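Side-chain contacts in B-agarase (Agarivorans gilvus, PDB 5Z6P), which probably hydrolyses the beta-galactosidic linkages of agarose, as a beta-agarase of glycoside hydrolase family 50: residues 173-178 with 681-686; 597-602 with 635-640; 620-625 with 644-649; 694-699 with 752-757. All blocks are in the same frame, centred on the assembly; numbering follows the deposited sequence.

Interaction 1 of 4, residues 173-178 with 681-686; sequences WMWGAL and AGLVTA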
# COMPACT_ATOMS: atom_id res chain seq x y z
N TRP A 173 -10.95 -4.13 -10.04
CA TRP A 173 -9.71 -4.58 -10.64
C TRP A 173 -8.49 -4.22 -9.78
O TRP A 173 -8.29 -3.06 -9.43
CB TRP A 173 -9.55 -3.99 -12.04
CG TRP A 173 -8.48 -4.71 -12.76
CD1 TRP A 173 -8.57 -5.94 -13.32
CD2 TRP A 173 -7.14 -4.27 -12.96
NE1 TRP A 173 -7.37 -6.29 -13.88
CE2 TRP A 173 -6.48 -5.28 -13.68
CE3 TRP A 173 -6.44 -3.11 -12.62
CZ2 TRP A 173 -5.16 -5.17 -14.06
CZ3 TRP A 173 -5.12 -3.00 -13.00
CH2 TRP A 173 -4.49 -4.03 -13.71
N MET A 174 -7.67 -5.23 -9.47
CA MET A 174 -6.58 -5.07 -8.50
C MET A 174 -5.18 -5.25 -9.08
O MET A 174 -4.31 -4.41 -8.86
CB MET A 174 -6.73 -6.08 -7.35
CG MET A 174 -8.00 -5.96 -6.53
SD MET A 174 -8.11 -4.38 -5.70
CE MET A 174 -6.93 -4.55 -4.37
N TRP A 175 -4.95 -6.37 -9.76
CA TRP A 175 -3.60 -6.76 -10.20
C TRP A 175 -3.65 -7.48 -11.52
O TRP A 175 -4.69 -7.99 -11.92
CB TRP A 175 -2.90 -7.70 -9.19
CG TRP A 175 -3.02 -7.34 -7.75
CD1 TRP A 175 -3.92 -7.85 -6.86
CD2 TRP A 175 -2.19 -6.44 -7.01
NE1 TRP A 175 -3.71 -7.30 -5.61
CE2 TRP A 175 -2.65 -6.43 -5.68
CE3 TRP A 175 -1.09 -5.64 -7.35
CZ2 TRP A 175 -2.07 -5.65 -4.69
CZ3 TRP A 175 -0.51 -4.87 -6.36
CH2 TRP A 175 -1.00 -4.88 -5.05
N GLY A 176 -2.50 -7.56 -12.18
CA GLY A 176 -2.34 -8.37 -13.37
C GLY A 176 -2.67 -7.60 -14.64
O GLY A 176 -2.41 -6.41 -14.73
N ALA A 177 -3.23 -8.30 -15.61
CA ALA A 177 -3.56 -7.71 -16.89
C ALA A 177 -5.06 -7.51 -16.98
O ALA A 177 -5.84 -8.38 -16.60
CB ALA A 177 -3.08 -8.59 -18.02
N LEU A 178 -5.47 -6.36 -17.50
CA LEU A 178 -6.88 -6.06 -17.62
C LEU A 178 -7.53 -6.93 -18.68
O LEU A 178 -8.65 -7.41 -18.52
CB LEU A 178 -7.08 -4.59 -17.96
CG LEU A 178 -8.52 -4.09 -17.89
CD1 LEU A 178 -8.92 -3.96 -16.45
CD2 LEU A 178 -8.64 -2.77 -18.62
N ALA A 681 -12.39 0.55 -2.65
CA ALA A 681 -12.22 0.48 -1.19
C ALA A 681 -10.77 0.21 -0.78
O ALA A 681 -10.47 0.08 0.41
CB ALA A 681 -13.13 -0.57 -0.59
N GLY A 682 -9.87 0.11 -1.74
CA GLY A 682 -8.46 -0.01 -1.42
C GLY A 682 -7.92 -1.43 -1.38
O GLY A 682 -8.48 -2.34 -1.96
N LEU A 683 -6.81 -1.61 -0.66
CA LEU A 683 -6.05 -2.86 -0.75
C LEU A 683 -6.63 -3.95 0.17
O LEU A 683 -6.62 -5.14 -0.16
CB LEU A 683 -4.60 -2.59 -0.41
CG LEU A 683 -3.90 -1.62 -1.37
CD1 LEU A 683 -2.46 -1.35 -0.93
CD2 LEU A 683 -3.93 -2.17 -2.78
N VAL A 684 -7.13 -3.52 1.32
CA VAL A 684 -7.80 -4.40 2.27
C VAL A 684 -9.15 -3.75 2.60
O VAL A 684 -9.20 -2.57 2.91
CB VAL A 684 -6.97 -4.60 3.53
CG1 VAL A 684 -7.62 -5.64 4.43
CG2 VAL A 684 -5.52 -4.98 3.18
N THR A 685 -10.22 -4.52 2.53
CA THR A 685 -11.55 -3.92 2.49
C THR A 685 -12.52 -4.38 3.58
O THR A 685 -12.44 -5.50 4.09
CB THR A 685 -12.21 -4.14 1.12
OG1 THR A 685 -12.51 -5.53 0.93
CG2 THR A 685 -11.30 -3.70 0.01
N ALA A 686 -13.43 -3.48 3.93
CA ALA A 686 -14.48 -3.71 4.92
C ALA A 686 -15.84 -3.47 4.25
O ALA A 686 -15.89 -2.89 3.18
CB ALA A 686 -14.30 -2.79 6.10
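The methyl end of Met-174 meets the loop at Gly-682 and Leu-683. Its CE lies 3.6 Å from the carbonyl oxygen, Gly-682 O, and 4.1 Å from Leu-683 CD2. Reaching there takes a curled chain, with CG beside the backbone N (chi1 -61°) and further bends at the next two torsions. A flexible, unbranched thioether suits this role, because it can be folded to the shape of the surface it meets. Trp-175 joins more loosely: its CZ2 comes within 4.4 Å of Leu-683 CD2, which approaches the ring obliquely. The same leucine methyl thus touches both residues, and no hydrogen bond crosses the contact.

In the second shell, Met-174 and Trp-175 both face Ser-124 in a classic beta bulge; the Met-174 chain starts toward the loop, whereas Trp-175 nears it only by its ring. Gly-682 has a positive phi of 96°, a backbone shape that suits glycine. Leu-683 is held through its backbone, its N bonded to His-670 and its O to Gln-110. The contact joins strand 168-174 and the corner after it, in the carbohydrate-binding-module-like domain, to the loop between strand 664-668 and helix 689-704, while Met-174 also packs on Phe-112 and Cys-126 of strands 109-117 and 122-129.

Interaction 2 of 4, residues 597-602 with 635-640; sequences EYFRVV and KHVDVV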
# COMPACT_ATOMS: atom_id res chain seq x y z
N GLU A 597 25.61 -3.23 1.23
CA GLU A 597 26.31 -1.98 0.94
C GLU A 597 25.35 -0.79 0.81
O GLU A 597 25.70 0.29 1.21
CB GLU A 597 27.14 -2.10 -0.34
CG GLU A 597 28.06 -0.90 -0.60
CD GLU A 597 29.26 -0.80 0.37
OE1 GLU A 597 29.41 -1.65 1.27
OE2 GLU A 597 30.06 0.14 0.23
N TYR A 598 24.16 -0.98 0.24
CA TYR A 598 23.18 0.10 0.25
C TYR A 598 22.93 0.54 1.71
O TYR A 598 23.02 1.71 2.05
CB TYR A 598 21.87 -0.31 -0.42
CG TYR A 598 20.70 0.64 -0.14
CD1 TYR A 598 20.47 1.76 -0.93
CD2 TYR A 598 19.83 0.41 0.92
CE1 TYR A 598 19.39 2.64 -0.66
CE2 TYR A 598 18.77 1.26 1.20
CZ TYR A 598 18.55 2.37 0.41
OH TYR A 598 17.49 3.20 0.72
N PHE A 599 22.62 -0.42 2.58
CA PHE A 599 22.26 -0.07 3.94
C PHE A 599 23.46 0.49 4.71
O PHE A 599 23.28 1.37 5.55
CB PHE A 599 21.65 -1.28 4.65
CG PHE A 599 20.28 -1.65 4.14
CD1 PHE A 599 19.19 -0.80 4.34
CD2 PHE A 599 20.07 -2.84 3.47
CE1 PHE A 599 17.92 -1.13 3.87
CE2 PHE A 599 18.80 -3.17 2.98
CZ PHE A 599 17.73 -2.31 3.19
N ARG A 600 24.67 0.01 4.39
CA ARG A 600 25.89 0.50 5.04
C ARG A 600 26.14 1.96 4.70
O ARG A 600 26.44 2.77 5.59
CB ARG A 600 27.13 -0.36 4.65
CG ARG A 600 28.42 -0.02 5.43
CD ARG A 600 29.67 -0.87 5.00
NE ARG A 600 30.27 -0.31 3.79
CZ ARG A 600 31.23 0.61 3.78
NH1 ARG A 600 31.76 1.05 4.91
NH2 ARG A 600 31.67 1.08 2.63
N VAL A 601 26.03 2.30 3.42
CA VAL A 601 26.33 3.66 2.98
C VAL A 601 25.31 4.64 3.57
O VAL A 601 25.69 5.67 4.12
CB VAL A 601 26.38 3.79 1.44
CG1 VAL A 601 26.48 5.23 1.04
CG2 VAL A 601 27.57 2.99 0.86
N VAL A 602 24.03 4.30 3.48
CA VAL A 602 22.99 5.16 4.04
C VAL A 602 23.18 5.32 5.55
O VAL A 602 23.16 6.43 6.04
CB VAL A 602 21.57 4.62 3.78
CG1 VAL A 602 20.53 5.47 4.53
CG2 VAL A 602 21.26 4.59 2.27
N LYS A 635 21.82 -5.63 9.48
CA LYS A 635 23.23 -5.33 9.80
C LYS A 635 23.44 -3.87 10.15
O LYS A 635 24.40 -3.53 10.82
CB LYS A 635 24.17 -5.68 8.63
CG LYS A 635 24.08 -7.10 8.14
CD LYS A 635 25.06 -7.38 7.00
CE LYS A 635 24.88 -8.79 6.48
NZ LYS A 635 25.65 -9.01 5.24
N HIS A 636 22.57 -3.01 9.65
CA HIS A 636 22.87 -1.58 9.67
C HIS A 636 21.73 -0.67 10.20
O HIS A 636 22.02 0.36 10.76
CB HIS A 636 23.30 -1.12 8.27
CG HIS A 636 24.52 -1.82 7.76
ND1 HIS A 636 25.79 -1.54 8.23
CD2 HIS A 636 24.69 -2.80 6.83
CE1 HIS A 636 26.67 -2.32 7.63
NE2 HIS A 636 26.02 -3.10 6.78
N VAL A 637 20.47 -1.04 10.01
CA VAL A 637 19.41 -0.17 10.49
C VAL A 637 19.24 -0.28 12.00
O VAL A 637 19.70 -1.24 12.63
CB VAL A 637 18.05 -0.46 9.80
CG1 VAL A 637 18.21 -0.42 8.28
CG2 VAL A 637 17.49 -1.78 10.27
N ASP A 638 18.60 0.71 12.59
CA ASP A 638 18.25 0.65 13.98
C ASP A 638 16.90 -0.07 14.16
O ASP A 638 16.70 -0.83 15.11
CB ASP A 638 18.21 2.05 14.56
CG ASP A 638 19.58 2.72 14.56
OD1 ASP A 638 20.54 2.14 15.07
OD2 ASP A 638 19.69 3.84 14.05
N VAL A 639 15.99 0.17 13.22
CA VAL A 639 14.68 -0.47 13.21
C VAL A 639 14.40 -0.91 11.79
O VAL A 639 14.62 -0.13 10.86
CB VAL A 639 13.55 0.48 13.67
CG1 VAL A 639 12.19 -0.24 13.61
CG2 VAL A 639 13.80 1.01 15.04
N VAL A 640 13.92 -2.13 11.62
CA VAL A 640 13.55 -2.59 10.29
C VAL A 640 12.09 -2.20 10.03
O VAL A 640 11.21 -2.43 10.87
CB VAL A 640 13.73 -4.12 10.12
CG1 VAL A 640 13.48 -4.52 8.69
CG2 VAL A 640 15.15 -4.55 10.53
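Across this contact the imidazole of His-636 lies with one face against the backbone and proximal side chain of Arg-600. Arg-600 CA sits 3.7 Å above the ring plane, over its centre, and CB makes a CH-pi contact 3.8 Å from the centroid of the His-636 ring. The histidine CG stands anti to its carbonyl carbon (chi1 -60°), a rotamer that carries the ring to the helix. A flat ring suits the place: it lies against Arg-600 CA and CB with one whole face.

Arg-600 starts out extended, CG anti to the backbone N, then bends at chi3 (81°), so the guanidinium departs from the histidine with its plane 67° from the ring. Its end turns back one helical turn in a salt bridge, Arg-600 NE to Glu-597 OE1 and Arg-600 NH2 to Glu-597 OE2, 3.0 Å each, a side-on, two-nitrogen grip with nearly straight bonds that fixes the arginine's rotation.

Phe-599 supplies the buried half. Its CB is 4.0 Å from His-636 CB, and its CD1 is 4.1 Å from Val-637 CG1, Phe-599 and Val-637 lying side by side and pointing the same way. Tyr-615 of strand 614-615 touches both Phe-599 and Val-637. Such packing of helix 581-609 on the loop from helix 627-634 to strand 640-643 is consistent with the alternating helices and strands of the (beta/alpha)8 barrel of this family.

Interaction 3 of 4, residues 620-625 with 644-649; sequences FADWGM and YYKEGL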
# COMPACT_ATOMS: atom_id res chain seq x y z
N PHE A 620 10.09 -2.02 3.45
CA PHE A 620 9.92 -3.16 2.54
C PHE A 620 8.45 -3.40 2.15
O PHE A 620 7.63 -3.68 3.02
CB PHE A 620 10.46 -4.45 3.19
CG PHE A 620 11.95 -4.47 3.42
CD1 PHE A 620 12.83 -4.38 2.35
CD2 PHE A 620 12.47 -4.64 4.69
CE1 PHE A 620 14.22 -4.44 2.56
CE2 PHE A 620 13.85 -4.69 4.91
CZ PHE A 620 14.71 -4.58 3.84
N ALA A 621 8.14 -3.35 0.86
CA ALA A 621 6.83 -3.86 0.42
C ALA A 621 6.89 -5.38 0.44
O ALA A 621 7.98 -5.95 0.36
CB ALA A 621 6.48 -3.36 -0.96
N ASP A 622 5.73 -6.04 0.52
CA ASP A 622 5.70 -7.50 0.59
C ASP A 622 6.15 -8.15 -0.73
O ASP A 622 6.57 -9.31 -0.72
CB ASP A 622 4.30 -8.00 1.02
CG ASP A 622 3.17 -7.67 0.02
OD1 ASP A 622 3.39 -6.94 -0.95
OD2 ASP A 622 2.05 -8.13 0.24
N TRP A 623 6.11 -7.40 -1.83
CA TRP A 623 6.62 -7.89 -3.12
C TRP A 623 8.07 -7.43 -3.36
O TRP A 623 8.67 -7.73 -4.39
CB TRP A 623 5.74 -7.39 -4.28
CG TRP A 623 5.38 -5.94 -4.15
CD1 TRP A 623 4.18 -5.44 -3.73
CD2 TRP A 623 6.22 -4.81 -4.42
NE1 TRP A 623 4.23 -4.07 -3.72
CE2 TRP A 623 5.46 -3.66 -4.15
CE3 TRP A 623 7.54 -4.66 -4.86
CZ2 TRP A 623 5.98 -2.38 -4.30
CZ3 TRP A 623 8.04 -3.39 -5.02
CH2 TRP A 623 7.26 -2.27 -4.75
N GLY A 624 8.61 -6.68 -2.41
CA GLY A 624 9.96 -6.18 -2.52
C GLY A 624 10.74 -6.53 -1.28
O GLY A 624 11.32 -5.66 -0.65
N MET A 625 10.74 -7.81 -0.92
CA MET A 625 11.49 -8.28 0.22
C MET A 625 11.77 -9.76 0.16
O MET A 625 11.08 -10.52 -0.53
CB MET A 625 10.78 -7.93 1.53
CG MET A 625 9.46 -8.60 1.74
SD MET A 625 8.86 -8.29 3.41
CE MET A 625 9.60 -9.65 4.32
N TYR A 644 2.61 -3.24 5.22
CA TYR A 644 1.89 -4.50 5.21
C TYR A 644 0.39 -4.33 5.18
O TYR A 644 -0.25 -4.12 6.20
CB TYR A 644 2.30 -5.37 6.40
CG TYR A 644 2.06 -6.84 6.18
CD1 TYR A 644 2.77 -7.53 5.21
CD2 TYR A 644 1.12 -7.54 6.93
CE1 TYR A 644 2.55 -8.86 4.99
CE2 TYR A 644 0.89 -8.88 6.72
CZ TYR A 644 1.62 -9.54 5.75
OH TYR A 644 1.43 -10.87 5.51
N TYR A 645 -0.14 -4.46 3.97
CA TYR A 645 -1.55 -4.26 3.68
C TYR A 645 -2.26 -5.60 3.71
O TYR A 645 -2.56 -6.19 2.68
CB TYR A 645 -1.71 -3.59 2.32
CG TYR A 645 -1.27 -2.13 2.31
CD1 TYR A 645 -2.11 -1.14 2.80
CD2 TYR A 645 -0.03 -1.75 1.81
CE1 TYR A 645 -1.74 0.19 2.79
CE2 TYR A 645 0.35 -0.43 1.81
CZ TYR A 645 -0.52 0.55 2.29
OH TYR A 645 -0.15 1.87 2.28
N LYS A 646 -2.50 -6.09 4.93
CA LYS A 646 -3.28 -7.30 5.15
C LYS A 646 -4.13 -7.03 6.39
O LYS A 646 -4.09 -5.93 6.93
CB LYS A 646 -2.38 -8.53 5.34
CG LYS A 646 -1.43 -8.84 4.17
CD LYS A 646 -2.15 -9.33 2.93
CE LYS A 646 -1.31 -9.10 1.67
NZ LYS A 646 -2.10 -9.30 0.42
N GLU A 647 -4.87 -8.02 6.85
CA GLU A 647 -5.75 -7.80 7.99
C GLU A 647 -4.97 -7.69 9.30
O GLU A 647 -5.50 -7.20 10.29
CB GLU A 647 -6.79 -8.91 8.07
CG GLU A 647 -7.75 -8.93 6.87
CD GLU A 647 -8.94 -9.85 7.07
OE1 GLU A 647 -9.20 -10.26 8.21
OE2 GLU A 647 -9.62 -10.16 6.07
N GLY A 648 -3.71 -8.12 9.29
CA GLY A 648 -2.81 -7.98 10.42
C GLY A 648 -1.56 -8.84 10.22
O GLY A 648 -1.38 -9.43 9.15
N LEU A 649 -0.72 -8.91 11.25
CA LEU A 649 0.53 -9.67 11.20
C LEU A 649 0.26 -11.16 11.36
O LEU A 649 0.52 -11.75 12.41
CB LEU A 649 1.52 -9.18 12.27
CG LEU A 649 1.81 -7.68 12.26
CD1 LEU A 649 2.84 -7.30 13.32
CD2 LEU A 649 2.26 -7.23 10.88
O HOH W 1 1.11 -5.81 1.63
O HOH W 2 -0.15 -8.06 -1.56
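Asp-622 faces Tyr-644 and Lys-646 across two loops that follow strands 614-615 and 640-643, probably at the end of the (beta/alpha)8 barrel where enzymes of this fold keep their active sites. The aspartate belongs to a type I beta turn from Ala-621 to Gly-624. From its CB outward, the first meeting is with Tyr-644, whose CE1 is 4.4 Å from Asp-622 CB in an oblique approach to the ring. CG then takes the position between the backbone N and the carbonyl carbon (chi1 64°), which directs the carboxylate toward the second loop.

At the tip, OD2 does the work. It is 3.8 Å from Lys-646 CE, and the two side chains cross at about a right angle. Lys-646 NZ is 4.3 Å from Asp-622 OD2, too far for a salt bridge; a water bridges the gap instead, and another links OD2 to the backbone. The latter donates weakly to Asp-622 OD2 and accepts from Tyr-645 N at 3.0 Å. A small carboxylate suits this place, since a single oxygen can collect both waters.

Lys-646 CG, beside its backbone N (chi1 -58°), rests on one face of the Tyr-644 ring, 3.4 Å above the plane and toward the rim; a bend at chi2 turns the rest of the chain. Its ammonium also bonds His-193 of strand 185-193. The bridging water donates to Asp-622 OD2 at 2.8 Å and accepts from Lys-646 NZ at 3.0 Å.

Interaction 4 of 4, residues 694-699 with 752-757; sequences QMFERY and KRVNQS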
# COMPACT_ATOMS: atom_id res chain seq x y z
N GLN A 694 -13.39 -1.48 13.17
CA GLN A 694 -13.18 -2.81 13.75
C GLN A 694 -11.91 -3.46 13.19
O GLN A 694 -11.10 -4.04 13.92
CB GLN A 694 -14.38 -3.73 13.50
CG GLN A 694 -15.63 -3.43 14.33
CD GLN A 694 -16.90 -4.11 13.79
OE1 GLN A 694 -16.98 -4.45 12.61
NE2 GLN A 694 -17.89 -4.30 14.65
N MET A 695 -11.73 -3.36 11.88
CA MET A 695 -10.57 -4.00 11.28
C MET A 695 -9.29 -3.27 11.66
O MET A 695 -8.25 -3.90 11.80
CB MET A 695 -10.74 -4.11 9.77
CG MET A 695 -11.88 -5.06 9.40
SD MET A 695 -12.16 -5.26 7.64
CE MET A 695 -10.75 -6.31 7.20
N PHE A 696 -9.37 -1.95 11.83
CA PHE A 696 -8.23 -1.18 12.30
C PHE A 696 -7.77 -1.73 13.66
O PHE A 696 -6.58 -1.97 13.89
CB PHE A 696 -8.57 0.31 12.43
CG PHE A 696 -7.47 1.15 13.01
CD1 PHE A 696 -7.32 1.27 14.39
CD2 PHE A 696 -6.59 1.84 12.19
CE1 PHE A 696 -6.31 2.04 14.94
CE2 PHE A 696 -5.57 2.62 12.72
CZ PHE A 696 -5.42 2.72 14.10
N GLU A 697 -8.74 -1.96 14.54
CA GLU A 697 -8.42 -2.43 15.87
C GLU A 697 -7.82 -3.82 15.82
O GLU A 697 -6.83 -4.08 16.49
CB GLU A 697 -9.67 -2.43 16.77
CG GLU A 697 -9.39 -2.89 18.17
CD GLU A 697 -10.47 -2.50 19.15
OE1 GLU A 697 -11.63 -2.31 18.73
OE2 GLU A 697 -10.14 -2.36 20.34
N ARG A 698 -8.41 -4.71 15.03
CA ARG A 698 -7.91 -6.07 14.90
C ARG A 698 -6.46 -6.09 14.40
O ARG A 698 -5.63 -6.83 14.91
CB ARG A 698 -8.80 -6.89 13.98
CG ARG A 698 -10.09 -7.40 14.62
CD ARG A 698 -10.84 -8.33 13.65
NE ARG A 698 -12.22 -7.92 13.51
CZ ARG A 698 -12.88 -7.86 12.36
NH1 ARG A 698 -12.29 -8.21 11.22
NH2 ARG A 698 -14.13 -7.47 12.35
N TYR A 699 -6.17 -5.26 13.40
CA TYR A 699 -4.81 -5.12 12.91
C TYR A 699 -3.91 -4.71 14.05
O TYR A 699 -2.91 -5.37 14.30
CB TYR A 699 -4.71 -4.09 11.77
CG TYR A 699 -3.36 -4.07 11.04
CD1 TYR A 699 -2.22 -3.51 11.62
CD2 TYR A 699 -3.24 -4.59 9.76
CE1 TYR A 699 -0.99 -3.48 10.92
CE2 TYR A 699 -2.01 -4.58 9.07
CZ TYR A 699 -0.90 -4.02 9.64
OH TYR A 699 0.28 -4.02 8.93
N LYS A 752 -8.85 5.38 19.41
CA LYS A 752 -8.88 5.62 20.85
C LYS A 752 -8.85 4.32 21.68
O LYS A 752 -8.14 4.25 22.68
CB LYS A 752 -10.10 6.47 21.24
CG LYS A 752 -9.97 7.93 20.82
CD LYS A 752 -11.10 8.77 21.34
CE LYS A 752 -10.99 10.19 20.83
NZ LYS A 752 -11.92 11.10 21.54
N ARG A 753 -9.60 3.31 21.28
CA ARG A 753 -9.54 2.02 21.95
C ARG A 753 -8.13 1.43 21.89
O ARG A 753 -7.59 1.02 22.91
CB ARG A 753 -10.56 1.04 21.36
CG ARG A 753 -12.03 1.47 21.58
CD ARG A 753 -12.99 0.33 21.30
NE ARG A 753 -12.80 -0.21 19.97
CZ ARG A 753 -13.36 0.28 18.87
NH1 ARG A 753 -14.18 1.32 18.95
NH2 ARG A 753 -13.10 -0.27 17.69
N VAL A 754 -7.53 1.40 20.70
CA VAL A 754 -6.16 0.91 20.59
C VAL A 754 -5.18 1.71 21.46
O VAL A 754 -4.43 1.14 22.26
CB VAL A 754 -5.66 0.96 19.14
CG1 VAL A 754 -4.14 0.69 19.09
CG2 VAL A 754 -6.46 -0.02 18.25
N ASN A 755 -5.21 3.02 21.32
CA ASN A 755 -4.22 3.89 21.93
C ASN A 755 -4.32 3.97 23.45
O ASN A 755 -3.32 4.21 24.12
CB ASN A 755 -4.33 5.29 21.32
CG ASN A 755 -3.77 5.36 19.89
OD1 ASN A 755 -2.89 4.59 19.53
ND2 ASN A 755 -4.28 6.28 19.10
N GLN A 756 -5.51 3.75 23.99
CA GLN A 756 -5.70 3.79 25.44
C GLN A 756 -5.36 2.44 26.07
O GLN A 756 -5.00 2.37 27.24
CB GLN A 756 -7.14 4.19 25.81
CG GLN A 756 -8.15 3.06 25.69
CD GLN A 756 -9.50 3.39 26.33
OE1 GLN A 756 -9.58 4.23 27.22
NE2 GLN A 756 -10.55 2.71 25.88
N SER A 757 -5.44 1.37 25.29
CA SER A 757 -5.14 0.04 25.82
C SER A 757 -3.71 -0.46 25.56
O SER A 757 -3.19 -1.24 26.34
CB SER A 757 -6.15 -0.96 25.27
OG SER A 757 -5.75 -1.45 24.01
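Glu-697 and Arg-753 meet with their side chains crossing at about a right angle, carboxylate and guanidinium planes 39° apart. The arginine comes side-on: Arg-753 NE and NH2 each lie 2.7 Å from Glu-697 OE1, so one oxygen receives both donors of the salt bridge. Both approach from the same face of the carboxylate, well out of its plane, whereas OE1 lies close to the guanidinium plane. Sharing one acceptor bends both bonds noticeably. Glu-697 OE2 takes no hydrogen bond from the arginine; it lies 3.4 Å from Arg-753 NE and 3.6 Å from Arg-753 CB. The glutamate reaches across fully extended, CG anti to its backbone N, while Arg-753 folds at chi3 (-56°) to bring its edge round. Two long, flexible charged chains suit this partly exposed border.

The segments belong to helices 689-704 and 745-762, whose local axes run 26° from parallel and 9.7 Å apart. Flanking strand 709-714 along the chain, they fit the last two helices packed round the (beta/alpha)8 barrel of this family.

Beneath the ion pair, the interface is apolar. Val-754 CG2 points between the two partners of the other helix, 3.9 Å from Glu-697 CA and 3.9 Å from Phe-696 CE1. It approaches the phenyl ring obliquely, and the two side chains stand roughly perpendicular. A branched, compact valine fits where the backbones come nearest. The Phe-696 side chain also touches Met-747 and Ala-750 of helix 745-762.

Interaction 3 lies at the middle of the set. It touches interaction 1, where Leu-683 CD1 is 3.5 Å from Tyr-645 CG; interaction 2, where Phe-599 CZ is 3.8 Å from Phe-620 CZ; and interaction 4, where Tyr-699 OH is 2.8 Å from Tyr-644 O, a probable hydrogen bond. Interactions 1 and 4 also meet, Ala-686 CB lying 3.6 Å from Met-695 SD. By contrast, interaction 2 stands apart from 1, their centres 32 Å from each other. Interaction 1 joins the barrel to the carbohydrate-binding-module-like domain, which interaction 3 reaches through Lys-646 and Glu-647, beside loops that would border a substrate cleft in this fold; 2 packs a helix on a loop and 4 two helices together.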